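Local coordinates for protein putative metal-dependent phosphoesterase (Bifidobacterium adolescentis, PDB 3O0F) that acts as a metal-dependent phosphoesterase that binds AMP beside two iron ions and one zinc ion, and may belong to a family of 5'-3' exonucleases, at residues Ala46-Asp51 with His86-Gln91; Thr74-Val79 with Ser100-Asn105; Glu217-Met222 with Glu243-Ile248. All coordinates share one frame; numbering follows the deposited sequence.

Contact 1: Ala46-Asp51 with His86-Gln91. With FE (Fe (III) ion), chain D; ZN (zinc ion), chain C.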
loop_
_atom_site.group_PDB
_atom_site.type_symbol
_atom_site.label_atom_id
_atom_site.label_comp_id
_atom_site.label_asym_id
_atom_site.label_seq_id
_atom_site.Cartn_x
_atom_site.Cartn_y
_atom_site.Cartn_z
ATOM N N ALA A 46 -0.508 -9.004 -6.937
ATOM C CA ALA A 46 -1.614 -8.441 -6.241
ATOM C C ALA A 46 -1.745 -6.980 -6.538
ATOM O O ALA A 46 -0.749 -6.230 -6.616
ATOM C CB ALA A 46 -1.449 -8.626 -4.700
ATOM N N ILE A 47 -2.975 -6.543 -6.594
ATOM C CA ILE A 47 -3.264 -5.124 -6.519
ATOM C C ILE A 47 -3.423 -4.743 -5.009
ATOM O O ILE A 47 -3.995 -5.494 -4.240
ATOM C CB ILE A 47 -4.468 -4.788 -7.337
ATOM C CG1 ILE A 47 -4.643 -3.257 -7.417
ATOM C CG2 ILE A 47 -5.718 -5.567 -6.830
ATOM C CD1 ILE A 47 -5.638 -2.775 -8.602
ATOM N N ALA A 48 -2.874 -3.608 -4.606
ATOM C CA ALA A 48 -2.865 -3.216 -3.172
ATOM C C ALA A 48 -2.955 -1.719 -3.033
ATOM O O ALA A 48 -2.204 -1.113 -2.268
ATOM C CB ALA A 48 -1.590 -3.731 -2.469
ATOM N N ASP A 49 -3.855 -1.095 -3.784
ATOM C CA ASP A 49 -3.995 0.347 -3.666
ATOM C C ASP A 49 -4.387 0.841 -2.257
ATOM O O ASP A 49 -5.003 0.112 -1.480
ATOM C CB ASP A 49 -5.007 0.871 -4.693
ATOM C CG ASP A 49 -4.462 0.819 -6.112
ATOM O OD1 ASP A 49 -3.393 1.441 -6.335
ATOM O OD2 ASP A 49 -5.096 0.165 -6.971
ATOM N N HIS A 50 -4.038 2.094 -1.967
ATOM C CA HIS A 50 -4.279 2.726 -0.663
ATOM C C HIS A 50 -5.778 2.905 -0.411
ATOM O O HIS A 50 -6.462 3.496 -1.231
ATOM C CB HIS A 50 -3.627 4.106 -0.634
ATOM C CG HIS A 50 -2.149 4.065 -0.736
ATOM N ND1 HIS A 50 -1.346 3.807 0.353
ATOM C CD2 HIS A 50 -1.316 4.243 -1.791
ATOM C CE1 HIS A 50 -0.084 3.808 -0.030
ATOM N NE2 HIS A 50 -0.041 4.095 -1.315
ATOM N N ASP A 51 -6.267 2.349 0.699
ATOM C CA ASP A 51 -7.615 2.636 1.259
ATOM C C ASP A 51 -8.803 2.478 0.275
ATOM O O ASP A 51 -9.722 3.288 0.260
ATOM C CB ASP A 51 -7.585 4.029 1.888
ATOM C CG ASP A 51 -6.443 4.182 2.870
ATOM O OD1 ASP A 51 -6.399 3.373 3.821
ATOM O OD2 ASP A 51 -5.581 5.084 2.701
ATOM N N HIS A 86 1.416 0.986 7.746
ATOM C CA HIS A 86 0.646 0.566 6.603
ATOM C C HIS A 86 0.394 -0.946 6.715
ATOM O O HIS A 86 1.317 -1.723 7.006
ATOM C CB HIS A 86 1.414 0.939 5.330
ATOM C CG HIS A 86 1.390 2.414 5.030
ATOM N ND1 HIS A 86 1.762 2.938 3.813
ATOM C CD2 HIS A 86 0.991 3.470 5.782
ATOM C CE1 HIS A 86 1.622 4.252 3.834
ATOM N NE2 HIS A 86 1.152 4.601 5.017
HETATM N N MSE A 87 -0.868 -1.325 6.528
HETATM C CA MSE A 87 -1.314 -2.704 6.657
HETATM C C MSE A 87 -1.781 -3.174 5.290
HETATM O O MSE A 87 -2.653 -2.559 4.700
HETATM C CB MSE A 87 -2.515 -2.777 7.574
HETATM C CG MSE A 87 -2.277 -2.090 8.930
HETATM SE SE MSE A 87 -1.538 -3.245 10.285
HETATM C CE MSE A 87 -0.945 -4.809 9.311
ATOM N N LEU A 88 -1.271 -4.303 4.840
ATOM C CA LEU A 88 -1.728 -4.931 3.612
ATOM C C LEU A 88 -2.842 -5.922 4.003
ATOM O O LEU A 88 -2.657 -6.729 4.927
ATOM C CB LEU A 88 -0.552 -5.668 2.965
ATOM C CG LEU A 88 0.599 -4.842 2.397
ATOM C CD1 LEU A 88 1.758 -5.764 2.063
ATOM C CD2 LEU A 88 0.221 -4.027 1.166
ATOM N N ALA A 89 -3.974 -5.829 3.306
ATOM C CA ALA A 89 -5.178 -6.624 3.569
ATOM C C ALA A 89 -5.526 -7.348 2.305
ATOM O O ALA A 89 -5.698 -6.723 1.268
ATOM C CB ALA A 89 -6.330 -5.737 3.961
ATOM N N PHE A 90 -5.567 -8.667 2.362
ATOM C CA PHE A 90 -5.836 -9.441 1.155
ATOM C C PHE A 90 -7.076 -10.329 1.335
ATOM O O PHE A 90 -7.339 -10.853 2.438
ATOM C CB PHE A 90 -4.665 -10.363 0.836
ATOM C CG PHE A 90 -3.386 -9.637 0.544
ATOM C CD1 PHE A 90 -3.205 -9.003 -0.683
ATOM C CD2 PHE A 90 -2.388 -9.580 1.491
ATOM C CE1 PHE A 90 -2.022 -8.285 -0.941
ATOM C CE2 PHE A 90 -1.186 -8.919 1.227
ATOM C CZ PHE A 90 -1.022 -8.266 0.015
ATOM N N GLN A 91 -7.758 -10.540 0.220
ATOM C CA GLN A 91 -8.809 -11.563 0.103
ATOM C C GLN A 91 -9.875 -11.449 1.170
ATOM O O GLN A 91 -10.205 -12.422 1.858
ATOM C CB GLN A 91 -8.176 -12.970 0.073
ATOM C CG GLN A 91 -7.225 -13.165 -1.154
ATOM C CD GLN A 91 -7.961 -13.184 -2.490
ATOM O OE1 GLN A 91 -7.690 -12.367 -3.373
ATOM N NE2 GLN A 91 -8.893 -14.137 -2.648
HETATM FE FE FE D . 3.338 1.727 2.410
HETATM ZN ZN ZN C . 1.610 4.229 -2.642
HETATM O O HOH W 1 4.029 0.643 0.869
#
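His50 and His86 meet at CE1, with 4.2 Å between His50 CE1 and His86 CE1. The His86 carbon lies at the edge of the His50 ring, near its plane. The two ring planes stand at 78°, and the centroids are 5.9 Å apart. Each ring is turned to its own metal. His50 NE2 binds the zinc ion at 2.1 Å, together with Asp25 and His263. His86 ND1 binds the chain D iron at 2.4 Å, together with water 1, Glu75 and His203. The His86 ring swings toward the iron with CG beside the backbone N (chi1 -74°), and its turn about the CB-CG bond (chi2 -166°) puts ND1 on the metal. Bound AMP also touches His86. The two histidines are part of the trinuclear metal centre of a PHP domain, a family of the TIM-barrel clan. Strands 44-47 and 83-90 are not neighbours in the sheet. Strand 70-80 lies between them, so the contact is made by side chains reaching past it. Further along, Ala48 CB faces the Leu88 methyl CD2 at 4.1 Å. Ala46 CB meets the Phe90 ring at CE1, 3.8 Å away. Ile17 of strand 15-19 touches both Ala46 and Phe90, and His18 touches Leu88.

Contact 2: Thr74-Val79 with Ser100-Asn105. With FE (Fe (III) ion), chain D; FE (Fe (III) ion), chain E.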
loop_
_atom_site.group_PDB
_atom_site.type_symbol
_atom_site.label_atom_id
_atom_site.label_comp_id
_atom_site.label_asym_id
_atom_site.label_seq_id
_atom_site.Cartn_x
_atom_site.Cartn_y
_atom_site.Cartn_z
ATOM N N THR A 74 -5.450 -4.460 -0.526
ATOM C CA THR A 74 -5.587 -3.022 -0.236
ATOM C C THR A 74 -4.486 -2.668 0.752
ATOM O O THR A 74 -4.202 -3.452 1.655
ATOM C CB THR A 74 -6.921 -2.708 0.425
ATOM O OG1 THR A 74 -7.994 -2.974 -0.467
ATOM C CG2 THR A 74 -6.977 -1.222 0.877
ATOM N N GLU A 75 -3.860 -1.504 0.619
ATOM C CA GLU A 75 -2.910 -1.053 1.636
ATOM C C GLU A 75 -3.644 -0.026 2.502
ATOM O O GLU A 75 -4.087 1.021 2.037
ATOM C CB GLU A 75 -1.635 -0.453 1.017
ATOM C CG GLU A 75 -0.699 -0.005 2.087
ATOM C CD GLU A 75 0.711 0.337 1.602
ATOM O OE1 GLU A 75 0.896 0.437 0.422
ATOM O OE2 GLU A 75 1.642 0.403 2.433
ATOM N N ILE A 76 -3.809 -0.361 3.767
ATOM C CA ILE A 76 -4.636 0.434 4.649
ATOM C C ILE A 76 -3.733 1.331 5.481
ATOM O O ILE A 76 -2.811 0.848 6.172
ATOM C CB ILE A 76 -5.488 -0.449 5.591
ATOM C CG1 ILE A 76 -6.297 -1.454 4.765
ATOM C CG2 ILE A 76 -6.414 0.432 6.481
ATOM C CD1 ILE A 76 -7.086 -2.462 5.590
ATOM N N THR A 77 -4.054 2.619 5.452
ATOM C CA THR A 77 -3.344 3.619 6.247
ATOM C C THR A 77 -3.780 3.516 7.716
ATOM O O THR A 77 -4.969 3.526 8.008
ATOM C CB THR A 77 -3.708 5.057 5.707
ATOM O OG1 THR A 77 -3.618 5.082 4.280
ATOM C CG2 THR A 77 -2.793 6.162 6.273
ATOM N N ALA A 78 -2.831 3.414 8.630
ATOM C CA ALA A 78 -3.133 3.222 10.011
ATOM C C ALA A 78 -2.070 3.888 10.901
ATOM O O ALA A 78 -1.055 4.378 10.404
ATOM C CB ALA A 78 -3.291 1.706 10.335
ATOM N N VAL A 79 -2.343 3.932 12.199
ATOM C CA VAL A 79 -1.412 4.489 13.176
ATOM C C VAL A 79 -1.394 3.653 14.443
ATOM O O VAL A 79 -2.424 3.127 14.857
ATOM C CB VAL A 79 -1.758 5.974 13.545
ATOM C CG1 VAL A 79 -3.211 6.106 14.006
ATOM C CG2 VAL A 79 -0.823 6.472 14.633
ATOM N N SER A 100 -15.762 -1.110 4.499
ATOM C CA SER A 100 -16.191 -0.106 3.512
ATOM C C SER A 100 -16.301 1.295 4.060
ATOM O O SER A 100 -15.830 2.243 3.422
ATOM C CB SER A 100 -17.547 -0.469 2.881
ATOM O OG SER A 100 -17.337 -1.461 1.923
ATOM N N SER A 101 -16.918 1.435 5.225
ATOM C CA SER A 101 -17.093 2.743 5.791
ATOM C C SER A 101 -15.766 3.272 6.356
ATOM O O SER A 101 -15.506 4.454 6.305
ATOM C CB SER A 101 -18.196 2.711 6.831
ATOM O OG SER A 101 -17.677 2.271 8.046
HETATM N N MSE A 102 -14.917 2.400 6.887
HETATM C CA MSE A 102 -13.595 2.844 7.324
HETATM C C MSE A 102 -12.759 3.408 6.153
HETATM O O MSE A 102 -12.081 4.437 6.295
HETATM C CB MSE A 102 -12.844 1.682 7.905
HETATM C CG MSE A 102 -11.461 2.062 8.365
HETATM SE SE MSE A 102 -10.652 0.561 9.292
HETATM C CE MSE A 102 -9.909 -0.327 7.792
ATOM N N PHE A 103 -12.790 2.725 5.013
ATOM C CA PHE A 103 -12.152 3.293 3.800
ATOM C C PHE A 103 -12.761 4.612 3.341
ATOM O O PHE A 103 -12.024 5.513 2.942
ATOM C CB PHE A 103 -12.159 2.349 2.619
ATOM C CG PHE A 103 -11.408 1.057 2.832
ATOM C CD1 PHE A 103 -10.444 0.923 3.805
ATOM C CD2 PHE A 103 -11.651 -0.012 1.992
ATOM C CE1 PHE A 103 -9.768 -0.268 3.971
ATOM C CE2 PHE A 103 -10.986 -1.196 2.146
ATOM C CZ PHE A 103 -10.032 -1.325 3.125
ATOM N N ALA A 104 -14.084 4.725 3.364
ATOM C CA ALA A 104 -14.748 5.943 2.908
ATOM C C ALA A 104 -14.310 7.086 3.815
ATOM O O ALA A 104 -14.019 8.180 3.331
ATOM C CB ALA A 104 -16.305 5.809 2.910
ATOM N N ASN A 105 -14.238 6.825 5.117
ATOM C CA ASN A 105 -13.807 7.830 6.064
ATOM C C ASN A 105 -12.364 8.216 5.817
ATOM O O ASN A 105 -12.020 9.394 5.901
ATOM C CB ASN A 105 -13.927 7.356 7.512
ATOM C CG ASN A 105 -15.365 7.098 7.942
ATOM O OD1 ASN A 105 -16.296 7.561 7.306
ATOM N ND2 ASN A 105 -15.546 6.344 9.020
HETATM FE FE FE D . 3.338 1.727 2.410
HETATM FE FE FE E . 2.716 0.421 -0.731
HETATM O O HOH W 1 4.029 0.643 0.869
#
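Ile76 meets the ring of Phe103 and the end of selenomethionine Met102. Its side chain crosses each of theirs at about a right angle. The Ile76 CG1 is 3.8 Å from Phe103 CE1. The CD1 beyond it lies in the ring plane, at the edge, also 3.8 Å from Phe103 CE1. The other branch goes to Met102, with Ile76 CG2 3.8 Å from Met102 CE. The two branches split the work because CG1 sits beside the backbone N (chi1 -54°) and CG2 lies opposite it. Met102 is extended to SE and then bends at chi3 (87°), which turns its methyl to the isoleucine. The Thr74 and Phe103 side chains point at each other from opposite directions, and Thr74 CG2 is 3.8 Å from Phe103 CZ. Thr74 OG1 is hydrogen-bonded to Tyr92 OH and to Thr52 O. Replacing Ile76 with an alanine would probably open a gap beside the ring and take from the Met102 methyl its neighbour on the strand. Val188 and Val192 of helix 185-194 also touch Ile76. Between Thr74 and Ile76, Glu75 points to the other side of the strand, as alternation demands. There its carboxylate bridges the two irons, with OE1 2.2 Å from the chain E iron. The contact is thus apolar and packs helix 97-124 onto the sheet, while the other side of the strand carries the metal ligand.

Contact 3: Glu217-Met222 with Glu243-Ile248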
loop_
_atom_site.group_PDB
_atom_site.type_symbol
_atom_site.label_atom_id
_atom_site.label_comp_id
_atom_site.label_asym_id
_atom_site.label_seq_id
_atom_site.Cartn_x
_atom_site.Cartn_y
_atom_site.Cartn_z
ATOM N N GLU A 217 6.815 -5.117 21.337
ATOM C CA GLU A 217 5.570 -5.066 22.127
ATOM C C GLU A 217 4.365 -4.652 21.272
ATOM O O GLU A 217 3.315 -5.259 21.378
ATOM C CB GLU A 217 5.707 -4.163 23.395
ATOM C CG GLU A 217 6.638 -4.789 24.460
ATOM C CD GLU A 217 6.461 -4.331 25.957
ATOM O OE1 GLU A 217 6.951 -3.239 26.369
ATOM O OE2 GLU A 217 5.911 -5.141 26.743
ATOM N N GLN A 218 4.519 -3.643 20.417
ATOM C CA GLN A 218 3.428 -3.231 19.524
ATOM C C GLN A 218 3.118 -4.330 18.517
ATOM O O GLN A 218 1.952 -4.548 18.176
ATOM C CB GLN A 218 3.734 -1.924 18.791
ATOM C CG GLN A 218 3.922 -0.692 19.715
ATOM C CD GLN A 218 4.409 0.514 18.945
ATOM O OE1 GLN A 218 5.585 0.583 18.557
ATOM N NE2 GLN A 218 3.506 1.507 18.728
ATOM N N LEU A 219 4.153 -5.020 18.031
ATOM C CA LEU A 219 3.934 -6.133 17.134
ATOM C C LEU A 219 3.217 -7.260 17.854
ATOM O O LEU A 219 2.330 -7.871 17.265
ATOM C CB LEU A 219 5.234 -6.633 16.464
ATOM C CG LEU A 219 5.772 -5.689 15.370
ATOM C CD1 LEU A 219 7.136 -6.119 14.859
ATOM C CD2 LEU A 219 4.770 -5.574 14.209
ATOM N N ASP A 220 3.571 -7.516 19.127
ATOM C CA ASP A 220 2.940 -8.581 19.892
ATOM C C ASP A 220 1.462 -8.324 20.077
ATOM O O ASP A 220 0.687 -9.239 19.891
ATOM C CB ASP A 220 3.593 -8.797 21.248
ATOM C CG ASP A 220 4.952 -9.490 21.138
ATOM O OD1 ASP A 220 5.233 -10.148 20.108
ATOM O OD2 ASP A 220 5.741 -9.370 22.098
ATOM N N ALA A 221 1.095 -7.077 20.359
ATOM C CA ALA A 221 -0.304 -6.685 20.532
ATOM C C ALA A 221 -1.111 -6.804 19.237
ATOM O O ALA A 221 -2.297 -7.221 19.244
ATOM C CB ALA A 221 -0.396 -5.303 21.125
HETATM N N MSE A 222 -0.478 -6.480 18.114
HETATM C CA MSE A 222 -1.093 -6.766 16.788
HETATM C C MSE A 222 -1.230 -8.257 16.478
HETATM O O MSE A 222 -2.281 -8.687 15.954
HETATM C CB MSE A 222 -0.327 -6.082 15.672
HETATM C CG MSE A 222 -0.455 -4.589 15.748
HETATM SE SE MSE A 222 0.960 -3.753 14.702
HETATM C CE MSE A 222 0.423 -4.178 12.911
ATOM N N GLU A 243 16.246 -9.622 9.679
ATOM C CA GLU A 243 16.497 -10.720 10.659
ATOM C C GLU A 243 15.596 -10.627 11.888
ATOM O O GLU A 243 15.071 -11.619 12.368
ATOM C CB GLU A 243 17.946 -10.754 11.131
ATOM C CG GLU A 243 18.926 -11.359 10.092
ATOM C CD GLU A 243 20.380 -10.940 10.345
ATOM O OE1 GLU A 243 20.678 -10.491 11.486
ATOM O OE2 GLU A 243 21.219 -11.040 9.408
ATOM N N ARG A 244 15.393 -9.414 12.374
ATOM C CA ARG A 244 14.502 -9.197 13.514
ATOM C C ARG A 244 13.054 -9.648 13.170
ATOM O O ARG A 244 12.402 -10.369 13.928
ATOM C CB ARG A 244 14.585 -7.720 13.934
ATOM C CG ARG A 244 13.418 -7.227 14.757
ATOM C CD ARG A 244 13.670 -5.861 15.378
ATOM N NE ARG A 244 12.439 -5.486 16.058
ATOM C CZ ARG A 244 11.488 -4.699 15.566
ATOM N NH1 ARG A 244 11.647 -4.065 14.409
ATOM N NH2 ARG A 244 10.362 -4.511 16.262
ATOM N N LEU A 245 12.554 -9.263 12.015
ATOM C CA LEU A 245 11.172 -9.584 11.663
ATOM C C LEU A 245 10.990 -11.090 11.373
ATOM O O LEU A 245 9.949 -11.659 11.682
ATOM C CB LEU A 245 10.728 -8.711 10.455
ATOM C CG LEU A 245 10.643 -7.181 10.630
ATOM C CD1 LEU A 245 10.452 -6.522 9.234
ATOM C CD2 LEU A 245 9.485 -6.718 11.580
ATOM N N LEU A 246 11.999 -11.721 10.764
ATOM C CA LEU A 246 11.961 -13.161 10.480
ATOM C C LEU A 246 11.905 -13.952 11.794
ATOM O O LEU A 246 11.244 -14.975 11.877
ATOM C CB LEU A 246 13.193 -13.597 9.680
ATOM C CG LEU A 246 13.242 -13.209 8.204
ATOM C CD1 LEU A 246 14.630 -13.489 7.646
ATOM C CD2 LEU A 246 12.108 -13.892 7.386
ATOM N N THR A 247 12.617 -13.468 12.806
ATOM C CA THR A 247 12.625 -14.098 14.086
ATOM C C THR A 247 11.277 -14.008 14.755
ATOM O O THR A 247 10.808 -14.998 15.316
ATOM C CB THR A 247 13.732 -13.504 14.992
ATOM O OG1 THR A 247 14.988 -13.739 14.356
ATOM C CG2 THR A 247 13.719 -14.149 16.389
ATOM N N ILE A 248 10.663 -12.820 14.728
ATOM C CA ILE A 248 9.337 -12.642 15.270
ATOM C C ILE A 248 8.319 -13.532 14.537
ATOM O O ILE A 248 7.504 -14.213 15.178
ATOM C CB ILE A 248 8.881 -11.167 15.221
ATOM C CG1 ILE A 248 9.743 -10.316 16.194
ATOM C CG2 ILE A 248 7.353 -11.073 15.503
ATOM C CD1 ILE A 248 9.666 -8.811 15.931
#
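The helical segments 217-222 and 243-248 run 35° apart in direction, with axes no closer than 12.2 Å and the nearest CA atoms, Leu219 and Ile248, 8.7 Å apart. At such a spacing the gap is bridged by side chains. Leu219 does so from its side with a single methyl, CD1, which meets three partners. The closest is Ile248, whose side chain crosses it at about a right angle. Leu219 CD1 and Ile248 CD1 are 3.8 Å apart. Leu245 adds its CD2, 4.1 Å from Leu219 CD1. The third partner is Arg244, whose NH2 lies 3.9 Å from Leu219 CD1. Arg244 has CG opposite its backbone N (chi1 160°) and stays extended as far as NE, which carries the guanidinium across to the other helix. Its charge is met there by Asp216, in a salt bridge to NH2. NH2 is also hydrogen-bonded to Leu214 O, and NH1 to Gln241 OE1. These bonds fix the end of the arginine beside the leucine methyl. Within the second helix, Thr247 OG1 donates to Glu243 O at 2.9 Å. Thr247 N reaches the same oxygen from the opposite face of its plane. The two helices flank strand 229-233 in the chain, which fits the beta-alpha-beta build of this half of the fold. Leu245 rests on Val232 and Ile248 on Leu230 of that strand. On the first helix, selenomethionine Met222 touches Met87 of strand 83-90, and also Thr185 and Ile189 of helix 185-194.

In the fold
Contacts 1 and 2 interlock. Their segments alternate along the chain, their centres are about 10 Å apart, and both use the sheet region of strands 44-47, 70-80 and 83-90. Met87 O lies 2.7 Å from Ile76 N, probably a hydrogen bond. Both contacts touch the chain D iron and water 1: neighbouring strands 70-80 and 83-90 each give that iron a ligand, and much of the metal centre comes from elsewhere in the chain. Contact 3 comes later in the chain. Its centre is about 20 Å from that of contact 1 and about 23 Å from that of contact 2, which it does not touch. It lies among outer helices near strand 229-233 and meets contact 1 through selenomethionines Met87 and Met222.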